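PDB 2R1J: repressor protein C2 from Enterobacteria phage P22, which binds the phage OR and OL operators through its N-terminal helix-turn-helix domain, blocking transcription of lytic genes and so maintaining lysogeny. Local coordinates for residues M6-I10 with Y63-G67; I10-R14 with A56-S60. The contacts are given in a common frame with arbitrary orientation. Residues are numbered along the deposited sequence.

Contact 1 (M6-I10 with Y63-G67)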
ATOM      1  N   MET C   6      -0.483 -13.567  -0.570  1.00 31.15           N
ATOM      2  CA  MET C   6       0.134 -12.619   0.354  1.00 30.46           C
ATOM      3  C   MET C   6      -0.207 -12.996   1.795  1.00 29.58           C
ATOM      4  O   MET C   6       0.651 -12.926   2.669  1.00 29.76           O
ATOM      5  CB  MET C   6      -0.352 -11.176   0.075  1.00 30.10           C
ATOM      6  CG  MET C   6       0.061 -10.174   1.165  1.00 31.02           C
ATOM      7  SD  MET C   6      -0.196  -8.419   0.709  1.00 32.15           S
ATOM      8  CE  MET C   6      -1.762  -8.566  -0.001  1.00 29.18           C
ATOM      9  N   GLY C   7      -1.455 -13.392   2.035  1.00 28.39           N
ATOM     10  CA  GLY C   7      -1.894 -13.745   3.377  1.00 28.79           C
ATOM     11  C   GLY C   7      -1.025 -14.806   4.034  1.00 30.79           C
ATOM     12  O   GLY C   7      -0.818 -14.789   5.254  1.00 28.31           O
ATOM     13  N   GLU C   8      -0.520 -15.727   3.215  1.00 31.40           N
ATOM     14  CA  GLU C   8       0.331 -16.805   3.709  1.00 32.91           C
ATOM     15  C   GLU C   8       1.680 -16.250   4.135  1.00 31.79           C
ATOM     16  O   GLU C   8       2.253 -16.696   5.139  1.00 32.56           O
ATOM     17  CB  GLU C   8       0.481 -17.880   2.619  1.00 33.61           C
ATOM     18  CG  GLU C   8      -0.765 -18.762   2.490  1.00 37.67           C
ATOM     19  CD  GLU C   8      -0.790 -19.623   1.221  1.00 40.84           C
ATOM     20  OE1 GLU C   8      -1.498 -20.649   1.224  1.00 42.99           O
ATOM     21  OE2 GLU C   8      -0.128 -19.269   0.222  1.00 43.03           O
ATOM     22  N   ARG C   9       2.193 -15.282   3.381  1.00 30.63           N
ATOM     23  CA  ARG C   9       3.464 -14.663   3.718  1.00 30.56           C
ATOM     24  C   ARG C   9       3.327 -13.821   4.979  1.00 31.42           C
ATOM     25  O   ARG C   9       4.268 -13.691   5.764  1.00 32.20           O
ATOM     26  CB  ARG C   9       3.960 -13.806   2.557  1.00 31.46           C
ATOM     27  CG  ARG C   9       4.447 -14.646   1.384  1.00 31.89           C
ATOM     28  CD  ARG C   9       5.070 -13.798   0.281  1.00 33.00           C
ATOM     29  NE  ARG C   9       4.069 -13.099  -0.524  1.00 33.11           N
ATOM     30  CZ  ARG C   9       3.378 -13.648  -1.520  1.00 35.28           C
ATOM     31  NH1 ARG C   9       3.566 -14.926  -1.858  1.00 36.10           N
ATOM     32  NH2 ARG C   9       2.498 -12.910  -2.197  1.00 35.20           N
ATOM     33  N   ILE C  10       2.145 -13.250   5.173  1.00 29.59           N
ATOM     34  CA  ILE C  10       1.892 -12.445   6.354  1.00 28.68           C
ATOM     35  C   ILE C  10       1.890 -13.332   7.596  1.00 29.38           C
ATOM     36  O   ILE C  10       2.570 -13.017   8.585  1.00 29.55           O
ATOM     37  CB  ILE C  10       0.525 -11.705   6.233  1.00 28.24           C
ATOM     38  CG1 ILE C  10       0.640 -10.605   5.166  1.00 27.65           C
ATOM     39  CG2 ILE C  10       0.140 -11.068   7.547  1.00 29.06           C
ATOM     40  CD1 ILE C  10      -0.684  -9.858   4.927  1.00 27.03           C
ATOM     41  N   TYR C  63       7.622  -7.728  -0.989  1.00 33.53           N
ATOM     42  CA  TYR C  63       7.718  -9.130  -0.615  1.00 32.67           C
ATOM     43  C   TYR C  63       6.349  -9.663  -0.218  1.00 31.87           C
ATOM     44  O   TYR C  63       5.956 -10.748  -0.628  1.00 31.58           O
ATOM     45  CB  TYR C  63       8.711  -9.333   0.542  1.00 33.71           C
ATOM     46  CG  TYR C  63       8.611 -10.719   1.145  1.00 34.89           C
ATOM     47  CD1 TYR C  63       9.043 -11.853   0.437  1.00 34.97           C
ATOM     48  CD2 TYR C  63       8.004 -10.910   2.379  1.00 34.30           C
ATOM     49  CE1 TYR C  63       8.857 -13.145   0.957  1.00 35.79           C
ATOM     50  CE2 TYR C  63       7.812 -12.186   2.901  1.00 34.86           C
ATOM     51  CZ  TYR C  63       8.239 -13.298   2.186  1.00 36.02           C
ATOM     52  OH  TYR C  63       8.026 -14.558   2.700  1.00 36.22           O
ATOM     53  N   LEU C  64       5.613  -8.911   0.599  1.00 30.47           N
ATOM     54  CA  LEU C  64       4.289  -9.367   0.998  1.00 30.04           C
ATOM     55  C   LEU C  64       3.365  -9.511  -0.206  1.00 29.51           C
ATOM     56  O   LEU C  64       2.695 -10.521  -0.364  1.00 29.76           O
ATOM     57  CB  LEU C  64       3.652  -8.395   2.012  1.00 29.98           C
ATOM     58  CG  LEU C  64       4.354  -8.339   3.375  1.00 28.81           C
ATOM     59  CD1 LEU C  64       3.670  -7.319   4.285  1.00 28.82           C
ATOM     60  CD2 LEU C  64       4.322  -9.721   4.001  1.00 29.65           C
ATOM     61  N   LEU C  65       3.349  -8.500  -1.062  1.00 31.32           N
ATOM     62  CA  LEU C  65       2.468  -8.515  -2.234  1.00 32.55           C
ATOM     63  C   LEU C  65       2.733  -9.595  -3.280  1.00 34.56           C
ATOM     64  O   LEU C  65       1.805 -10.270  -3.725  1.00 34.21           O
ATOM     65  CB  LEU C  65       2.512  -7.160  -2.933  1.00 31.44           C
ATOM     66  CG  LEU C  65       1.722  -5.994  -2.323  1.00 31.25           C
ATOM     67  CD1 LEU C  65       2.073  -4.687  -3.066  1.00 31.39           C
ATOM     68  CD2 LEU C  65       0.216  -6.290  -2.431  1.00 30.04           C
ATOM     69  N   LYS C  66       3.988  -9.758  -3.675  1.00 36.79           N
ATOM     70  CA  LYS C  66       4.304 -10.726  -4.720  1.00 40.38           C
ATOM     71  C   LYS C  66       5.344 -11.778  -4.349  1.00 41.63           C
ATOM     72  O   LYS C  66       5.528 -12.758  -5.078  1.00 41.75           O
ATOM     73  CB  LYS C  66       4.757  -9.974  -5.973  1.00 42.11           C
ATOM     74  CG  LYS C  66       3.729  -8.946  -6.447  1.00 44.04           C
ATOM     75  CD  LYS C  66       4.270  -8.090  -7.587  1.00 46.93           C
ATOM     76  CE  LYS C  66       3.334  -6.928  -7.908  1.00 47.41           C
ATOM     77  NZ  LYS C  66       1.967  -7.374  -8.312  1.00 48.33           N
ATOM     78  N   GLY C  67       6.013 -11.575  -3.219  1.00 42.86           N
ATOM     79  CA  GLY C  67       7.025 -12.513  -2.769  1.00 44.47           C
ATOM     80  C   GLY C  67       8.322 -12.439  -3.546  1.00 45.69           C
ATOM     81  O   GLY C  67       8.834 -11.357  -3.839  1.00 46.02           O
TER
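The first turn of helix 6-17 lies against the end of helix 61-66, with the backbones closest at Met-6 and Leu-64, whose CA atoms are 5.3 Å apart. This joins the first and last helices of the five-helix Cro/C1-type DNA-binding domain. Residues 63-66 are helical; Gly-67 then leaves the helix with phi +75°, and as the helix ends here, Leu-64 O and Leu-65 O can accept from an outside donor. Arg-9 supplies it: NE and NH2 both donate to Leu-64 O (2.9 and 3.0 Å), and NH2 makes a weak bond to Leu-65 O (3.1 Å, N-H...O angle 120°). NH1 is held by Gln-4 O, just before helix 6-17. Arg-9 CD makes a CH-pi contact over the face of the Tyr-63 ring, 4.0 Å from its centroid and 23° off its normal. On the inner side Ile-10 CG1 meets Leu-64 CD2 at 4.0 Å, and helix 47-56 covers both residues through Leu-53. Leu-65 also packs on Leu-51 of the second subunit, so that the contact reaches the interface between the two subunits. Met-6, with chi1 and chi2 both t, runs along the Leu-64 carbonyl: its CG is 3.1 Å from Leu-64 O, and SD reaches Leu-65 CD2 at 3.8 Å.

Contact 2 (I10-R14 with A56-S60). With nucleotides of chain B.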
ATOM      1  N   ILE C  10       2.145 -13.250   5.173  1.00 29.59           N
ATOM      2  CA  ILE C  10       1.892 -12.445   6.354  1.00 28.68           C
ATOM      3  C   ILE C  10       1.890 -13.332   7.596  1.00 29.38           C
ATOM      4  O   ILE C  10       2.570 -13.017   8.585  1.00 29.55           O
ATOM      5  CB  ILE C  10       0.525 -11.705   6.233  1.00 28.24           C
ATOM      6  CG1 ILE C  10       0.640 -10.605   5.166  1.00 27.65           C
ATOM      7  CG2 ILE C  10       0.140 -11.068   7.547  1.00 29.06           C
ATOM      8  CD1 ILE C  10      -0.684  -9.858   4.927  1.00 27.03           C
ATOM      9  N   ARG C  11       1.149 -14.438   7.543  1.00 28.08           N
ATOM     10  CA  ARG C  11       1.065 -15.324   8.699  1.00 30.03           C
ATOM     11  C   ARG C  11       2.425 -15.929   9.002  1.00 31.47           C
ATOM     12  O   ARG C  11       2.851 -15.914  10.149  1.00 30.97           O
ATOM     13  CB  ARG C  11       0.009 -16.417   8.485  1.00 30.42           C
ATOM     14  CG  ARG C  11      -0.027 -17.481   9.577  1.00 31.09           C
ATOM     15  CD  ARG C  11      -1.257 -18.358   9.457  1.00 33.09           C
ATOM     16  NE  ARG C  11      -2.462 -17.617   9.832  1.00 34.50           N
ATOM     17  CZ  ARG C  11      -3.705 -18.077   9.710  1.00 35.11           C
ATOM     18  NH1 ARG C  11      -3.927 -19.291   9.221  1.00 35.59           N
ATOM     19  NH2 ARG C  11      -4.731 -17.309  10.067  1.00 35.56           N
ATOM     20  N   ALA C  12       3.122 -16.435   7.989  1.00 31.87           N
ATOM     21  CA  ALA C  12       4.428 -17.033   8.263  1.00 33.38           C
ATOM     22  C   ALA C  12       5.369 -16.032   8.921  1.00 34.10           C
ATOM     23  O   ALA C  12       6.103 -16.365   9.856  1.00 33.66           O
ATOM     24  CB  ALA C  12       5.046 -17.573   6.994  1.00 33.85           C
ATOM     25  N   ARG C  13       5.341 -14.793   8.448  1.00 34.21           N
ATOM     26  CA  ARG C  13       6.206 -13.760   8.992  1.00 35.75           C
ATOM     27  C   ARG C  13       5.839 -13.438  10.439  1.00 34.83           C
ATOM     28  O   ARG C  13       6.717 -13.197  11.280  1.00 34.30           O
ATOM     29  CB  ARG C  13       6.113 -12.516   8.108  1.00 38.13           C
ATOM     30  CG  ARG C  13       7.367 -11.698   8.035  1.00 43.10           C
ATOM     31  CD  ARG C  13       8.508 -12.530   7.493  1.00 46.19           C
ATOM     32  NE  ARG C  13       9.730 -11.750   7.353  1.00 50.33           N
ATOM     33  CZ  ARG C  13      10.362 -11.155   8.361  1.00 51.51           C
ATOM     34  NH1 ARG C  13      11.473 -10.463   8.136  1.00 52.29           N
ATOM     35  NH2 ARG C  13       9.884 -11.250   9.596  1.00 52.87           N
ATOM     36  N   ARG C  14       4.541 -13.435  10.739  1.00 32.91           N
ATOM     37  CA  ARG C  14       4.078 -13.163  12.092  1.00 33.31           C
ATOM     38  C   ARG C  14       4.535 -14.292  13.036  1.00 33.65           C
ATOM     39  O   ARG C  14       5.001 -14.020  14.142  1.00 33.14           O
ATOM     40  CB  ARG C  14       2.554 -13.052  12.132  1.00 32.82           C
ATOM     41  CG  ARG C  14       2.014 -12.787  13.533  1.00 32.77           C
ATOM     42  CD  ARG C  14       0.521 -12.521  13.536  1.00 33.03           C
ATOM     43  NE  ARG C  14      -0.266 -13.634  13.002  1.00 32.00           N
ATOM     44  CZ  ARG C  14      -0.535 -14.752  13.664  1.00 31.42           C
ATOM     45  NH1 ARG C  14      -0.071 -14.918  14.905  1.00 29.72           N
ATOM     46  NH2 ARG C  14      -1.271 -15.698  13.089  1.00 30.82           N
ATOM     47  N   ALA C  56       6.173  -3.505  10.598  1.00 30.03           N
ATOM     48  CA  ALA C  56       5.981  -4.387  11.755  1.00 30.55           C
ATOM     49  C   ALA C  56       6.555  -5.781  11.524  1.00 31.47           C
ATOM     50  O   ALA C  56       7.081  -6.401  12.456  1.00 31.78           O
ATOM     51  CB  ALA C  56       4.485  -4.491  12.103  1.00 31.73           C
ATOM     52  N   LEU C  57       6.469  -6.277  10.292  1.00 30.93           N
ATOM     53  CA  LEU C  57       6.976  -7.611   9.970  1.00 32.12           C
ATOM     54  C   LEU C  57       8.419  -7.597   9.479  1.00 33.24           C
ATOM     55  O   LEU C  57       8.945  -8.626   9.097  1.00 34.63           O
ATOM     56  CB  LEU C  57       6.093  -8.289   8.923  1.00 31.32           C
ATOM     57  CG  LEU C  57       4.635  -8.536   9.325  1.00 29.92           C
ATOM     58  CD1 LEU C  57       3.882  -9.208   8.163  1.00 30.84           C
ATOM     59  CD2 LEU C  57       4.584  -9.416  10.571  1.00 30.85           C
ATOM     60  N   GLN C  58       9.029  -6.421   9.453  1.00 34.58           N
ATOM     61  CA  GLN C  58      10.427  -6.267   9.044  1.00 37.01           C
ATOM     62  C   GLN C  58      10.740  -6.734   7.625  1.00 37.95           C
ATOM     63  O   GLN C  58      11.741  -7.406   7.385  1.00 38.28           O
ATOM     64  CB  GLN C  58      11.326  -7.000  10.052  1.00 38.04           C
ATOM     65  CG  GLN C  58      10.975  -6.653  11.483  1.00 39.65           C
ATOM     66  CD  GLN C  58      11.810  -7.391  12.515  1.00 41.66           C
ATOM     67  OE1 GLN C  58      11.574  -7.262  13.713  1.00 42.25           O
ATOM     68  NE2 GLN C  58      12.791  -8.160  12.057  1.00 42.47           N
ATOM     69  N   CYS C  59       9.894  -6.369   6.671  1.00 37.15           N
ATOM     70  CA  CYS C  59      10.135  -6.767   5.299  1.00 36.53           C
ATOM     71  C   CYS C  59       9.604  -5.692   4.362  1.00 36.67           C
ATOM     72  O   CYS C  59       9.065  -4.684   4.809  1.00 37.89           O
ATOM     73  CB  CYS C  59       9.455  -8.102   5.015  1.00 36.41           C
ATOM     74  SG  CYS C  59       7.641  -8.070   5.180  1.00 37.86           S
ATOM     75  N   SER C  60       9.749  -5.893   3.060  1.00 35.51           N
ATOM     76  CA  SER C  60       9.258  -4.885   2.131  1.00 34.24           C
ATOM     77  C   SER C  60       7.808  -5.171   1.737  1.00 32.63           C
ATOM     78  O   SER C  60       7.338  -6.306   1.822  1.00 31.81           O
ATOM     79  CB  SER C  60      10.120  -4.853   0.865  1.00 33.77           C
ATOM     80  OG  SER C  60       9.847  -5.981   0.053  1.00 34.78           O
TER
ATOM     81  P    DT B   4      -7.587 -17.447  11.872  1.00 31.60           P
ATOM     82  OP1  DT B   4      -7.007 -18.458  10.959  1.00 31.08           O
ATOM     83  OP2  DT B   4      -7.165 -16.022  11.714  1.00 30.19           O
ATOM     84  O5'  DT B   4      -9.165 -17.583  11.759  1.00 30.80           O
ATOM     85  C5'  DT B   4      -9.783 -18.828  12.092  1.00 32.52           C
ATOM     86  C4'  DT B   4     -11.289 -18.726  12.039  1.00 32.92           C
ATOM     87  O4'  DT B   4     -11.784 -17.909  13.118  1.00 31.70           O
ATOM     88  C3'  DT B   4     -11.897 -18.160  10.756  1.00 33.59           C
ATOM     89  O3'  DT B   4     -13.016 -18.984  10.439  1.00 36.09           O
ATOM     90  C2'  DT B   4     -12.349 -16.764  11.163  1.00 32.70           C
ATOM     91  C1'  DT B   4     -12.731 -16.967  12.615  1.00 31.77           C
ATOM     92  N1   DT B   4     -12.663 -15.788  13.495  1.00 27.75           N
ATOM     93  C2   DT B   4     -13.766 -15.482  14.278  1.00 26.53           C
ATOM     94  O2   DT B   4     -14.842 -16.047  14.179  1.00 29.26           O
ATOM     95  N3   DT B   4     -13.565 -14.476  15.182  1.00 26.28           N
ATOM     96  C4   DT B   4     -12.412 -13.743  15.364  1.00 25.83           C
ATOM     97  O4   DT B   4     -12.359 -12.910  16.252  1.00 27.70           O
ATOM     98  C5   DT B   4     -11.326 -14.055  14.463  1.00 26.24           C
ATOM     99  C7   DT B   4     -10.063 -13.262  14.552  1.00 27.78           C
ATOM    100  C6   DT B   4     -11.502 -15.050  13.577  1.00 26.73           C
ATOM    101  P    DT B   3      -3.571 -15.923  17.364  1.00 40.83           P
ATOM    102  OP1  DT B   3      -2.448 -16.521  16.606  1.00 41.19           O
ATOM    103  OP2  DT B   3      -3.550 -14.486  17.699  1.00 41.51           O
ATOM    104  O5'  DT B   3      -4.925 -16.290  16.613  1.00 38.71           O
ATOM    105  C5'  DT B   3      -5.169 -17.639  16.245  1.00 35.91           C
ATOM    106  C4'  DT B   3      -6.547 -17.813  15.648  1.00 33.15           C
ATOM    107  O4'  DT B   3      -7.578 -17.511  16.619  1.00 31.21           O
ATOM    108  C3'  DT B   3      -6.890 -17.009  14.385  1.00 32.00           C
ATOM    109  O3'  DT B   3      -7.313 -17.940  13.387  1.00 31.86           O
ATOM    110  C2'  DT B   3      -8.050 -16.126  14.828  1.00 31.05           C
ATOM    111  C1'  DT B   3      -8.683 -16.956  15.925  1.00 31.85           C
ATOM    112  N1   DT B   3      -9.513 -16.222  16.900  1.00 30.78           N
ATOM    113  C2   DT B   3     -10.848 -16.544  17.004  1.00 29.14           C
ATOM    114  O2   DT B   3     -11.391 -17.380  16.309  1.00 31.29           O
ATOM    115  N3   DT B   3     -11.533 -15.844  17.957  1.00 29.16           N
ATOM    116  C4   DT B   3     -11.035 -14.872  18.798  1.00 29.55           C
ATOM    117  O4   DT B   3     -11.786 -14.332  19.624  1.00 33.09           O
ATOM    118  C5   DT B   3      -9.634 -14.570  18.626  1.00 30.57           C
ATOM    119  C7   DT B   3      -9.003 -13.511  19.482  1.00 31.22           C
ATOM    120  C6   DT B   3      -8.952 -15.250  17.695  1.00 29.95           C
TER
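Helix C-capping shapes one half of this contact: Gln-58, with phi/psi 60°/45°, is the positive-phi residue of a Schellman motif that ends helix 47-56, and Ser-60 is the N-cap of helix 61-66. Against this connection lies the middle of helix 6-17, with the CA atoms of Arg-13 and Leu-57 6.3 Å apart. Leu-57 points toward that helix; its CD1 lies 4.2 Å from Ile-10 CG2, its CD2 4.0 Å from Arg-14 N, and its CB 3.7 Å from Arg-13 CG. The Arg-13 guanidinium places one face over Leu-57 O, with NH2 2.8 Å from that oxygen, but the angle is too poor for a hydrogen bond. Two other arginines serve the operator backbone: Arg-11 NH2 donates to OP1 of DT4 of chain B (2.7 Å), and Arg-14 NH1 weakly to OP1 of DT3 of chain B (3.3 Å). Both also form salt bridges with Glu-39 of helix 32-39. Among the neighbouring helices, Leu-57 packs on helix 6-17 and also on Leu-24 of helix 21-28, while Cys-59 packs on Leu-64 of helix 61-66.

Overall arrangement
Both contacts use helix 6-17 and share Ile-10, but they engage successive parts of it: contact 1 takes the first turn, contact 2 the middle. Their centres are about 8 Å apart and they meet directly, Leu-64 CG lying 3.8 Å from Cys-59 SG and Leu-64 CD2 4.2 Å from Leu-57 CD1, so their apolar parts form one continuous core. Each is partly buried. Contact 1 covers more surface (366 against 256 Å²) and includes hydrogen bonds from arginine to helix-end carbonyls; contact 2 has none between its segments and relies on packing. Their outward sides differ too: contact 1 borders the second subunit, whereas contact 2 carries arginines that bind DNA phosphates.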